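Local coordinates for protein putative thiosugar synthase (Amycolatopsis orientalis, PDB 4N6F) that probably forms the carbon-sulphur bond of a 2-thiosugar from a hexose phosphate held in a TIM barrel, using sulphur delivered by a sulphur-carrier protein, at residues G195-A200 with A231-A236. Sequence-based numbering, arbitrary orientation.
Sequences GGIGSA and AAMRQA. With F6R (fructose -6-phosphate), chain F.
The C-terminal end of loop 195-200, which leaves strand 191-194 and runs into helix 200-208, meets 231-236 of helix 226-245, with the CA atoms of Ala200 and Met233 4.8 Å apart. This is a beta-alpha loop of a TIM barrel, and its glycine end forms part of the phosphate pocket, as in ThiG-type synthases. Gly196 N donates a hydrogen bond of 2.9 Å to O3P of fructose 6-phosphate, with an N-H...O angle of 152°; Gly196 has a positive phi, and at Gly195 a CB would collide with the carbonyl O before it. Met233 reaches back along the loop from the helix: CG is anti to its carbonyl carbon, and the chain beyond is extended (chi2 179°, chi3 170°). Its CE lies against the loop backbone, 3.6 Å from Ser199 C. The same methyl meets CG2 of Ile197 at 3.9 Å, the two side chains crossing obliquely, and Val203 and Val216 continue this apolar layer. Ser199, at the N-cap position of helix 200-208, turns its CB away from helix 226-245, and its OG is hydrogen-bonded to Glu208 of the second subunit. No hydrogen bond links the two segments. Ala200 CB rests against two alanines one helical turn apart, 4.2 Å from Ala232 CB and 3.8 Å from Ala236 CB, while Ala236 CB also presses on Ala200 O at 3.2 Å.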
loop_
_atom_site.group_PDB
_atom_site.type_symbol
_atom_site.label_atom_id
_atom_site.label_comp_id
_atom_site.label_asym_id
_atom_site.label_seq_id
_atom_site.Cartn_x
_atom_site.Cartn_y
_atom_site.Cartn_z
ATOM N N GLY A 195 -16.088 2.016 2.096
ATOM C CA GLY A 195 -16.909 2.126 0.902
ATOM C C GLY A 195 -16.076 2.199 -0.360
ATOM O O GLY A 195 -15.320 3.151 -0.575
ATOM N N GLY A 196 -16.218 1.186 -1.206
ATOM C CA GLY A 196 -15.571 1.193 -2.510
ATOM C C GLY A 196 -14.103 0.804 -2.493
ATOM O O GLY A 196 -13.427 0.922 -3.508
ATOM N N ILE A 197 -13.608 0.337 -1.347
ATOM C CA ILE A 197 -12.258 -0.187 -1.270
ATOM C C ILE A 197 -12.196 -1.456 -2.124
ATOM O O ILE A 197 -13.038 -2.354 -2.009
ATOM C CB ILE A 197 -11.819 -0.518 0.171
ATOM C CG1 ILE A 197 -11.844 0.732 1.059
ATOM C CG2 ILE A 197 -10.421 -1.128 0.170
ATOM C CD1 ILE A 197 -10.902 1.829 0.619
ATOM N N GLY A 198 -11.170 -1.511 -2.955
ATOM C CA GLY A 198 -11.028 -2.518 -3.999
ATOM C C GLY A 198 -9.839 -3.436 -3.793
ATOM O O GLY A 198 -9.915 -4.627 -4.105
ATOM N N SER A 199 -8.734 -2.893 -3.283
ATOM C CA SER A 199 -7.504 -3.668 -3.103
ATOM C C SER A 199 -6.593 -3.071 -2.037
ATOM O O SER A 199 -6.875 -2.000 -1.486
ATOM C CB SER A 199 -6.745 -3.755 -4.427
ATOM O OG SER A 199 -6.179 -2.500 -4.775
ATOM N N ALA A 200 -5.485 -3.760 -1.780
ATOM C CA ALA A 200 -4.535 -3.378 -0.742
ATOM C C ALA A 200 -3.963 -1.964 -0.889
ATOM O O ALA A 200 -3.690 -1.306 0.115
ATOM C CB ALA A 200 -3.399 -4.383 -0.689
ATOM N N ALA A 231 -5.252 -11.017 3.845
ATOM C CA ALA A 231 -3.867 -10.985 4.330
ATOM C C ALA A 231 -3.111 -9.791 3.777
ATOM O O ALA A 231 -2.379 -9.118 4.506
ATOM C CB ALA A 231 -3.126 -12.277 3.989
ATOM N N ALA A 232 -3.289 -9.540 2.487
ATOM C CA ALA A 232 -2.650 -8.416 1.828
ATOM C C ALA A 232 -3.077 -7.084 2.435
ATOM O O ALA A 232 -2.274 -6.171 2.570
ATOM C CB ALA A 232 -2.979 -8.429 0.347
ATOM N N MET A 233 -4.351 -6.977 2.780
ATOM C CA MET A 233 -4.885 -5.760 3.364
ATOM C C MET A 233 -4.370 -5.501 4.788
ATOM O O MET A 233 -4.104 -4.349 5.142
ATOM C CB MET A 233 -6.407 -5.789 3.315
ATOM C CG MET A 233 -6.907 -5.447 1.926
ATOM S SD MET A 233 -8.690 -5.488 1.829
ATOM C CE MET A 233 -8.901 -4.762 0.206
ATOM N N ARG A 234 -4.225 -6.560 5.588
ATOM C CA ARG A 234 -3.602 -6.438 6.908
ATOM C C ARG A 234 -2.222 -5.813 6.762
ATOM O O ARG A 234 -1.870 -4.868 7.473
ATOM C CB ARG A 234 -3.464 -7.797 7.607
ATOM C CG ARG A 234 -3.305 -7.670 9.115
ATOM C CD ARG A 234 -2.156 -8.464 9.711
ATOM N NE ARG A 234 -2.456 -9.879 9.878
ATOM C CZ ARG A 234 -2.414 -10.563 11.028
ATOM N NH1 ARG A 234 -2.108 -9.985 12.186
ATOM N NH2 ARG A 234 -2.700 -11.862 11.016
ATOM N N GLN A 235 -1.444 -6.352 5.830
ATOM C CA GLN A 235 -0.079 -5.889 5.610
ATOM C C GLN A 235 -0.063 -4.460 5.117
ATOM O O GLN A 235 0.761 -3.669 5.553
ATOM C CB GLN A 235 0.641 -6.785 4.597
ATOM C CG GLN A 235 0.886 -8.201 5.096
ATOM C CD GLN A 235 1.724 -8.237 6.361
ATOM O OE1 GLN A 235 1.483 -9.038 7.264
ATOM N NE2 GLN A 235 2.704 -7.351 6.435
ATOM N N ALA A 236 -0.979 -4.141 4.210
ATOM C CA ALA A 236 -1.064 -2.811 3.621
ATOM C C ALA A 236 -1.441 -1.742 4.647
ATOM O O ALA A 236 -0.980 -0.599 4.565
ATOM C CB ALA A 236 -2.062 -2.807 2.475
HETATM C C1 F6R F . -21.833 -1.357 7.082
HETATM C C2 F6R F . -21.309 -2.445 6.186
HETATM C C3 F6R F . -21.341 -2.340 4.681
HETATM C C4 F6R F . -20.214 -1.402 4.245
HETATM C C5 F6R F . -19.911 -1.540 2.750
HETATM C C6 F6R F . -18.509 -1.064 2.429
HETATM O O2 F6R F . -20.781 -3.443 6.681
HETATM O O3 F6R F . -22.590 -1.888 4.148
HETATM O O4 F6R F . -20.593 -0.043 4.517
HETATM O O5 F6R F . -20.034 -2.892 2.315
HETATM O O6 F6R F . -18.351 -1.065 1.015
HETATM P P F6R F . -17.581 -2.212 0.219
HETATM O O1P F6R F . -18.564 -3.345 0.214
HETATM O O2P F6R F . -16.322 -2.515 0.985
HETATM O O3P F6R F . -17.305 -1.526 -1.088
#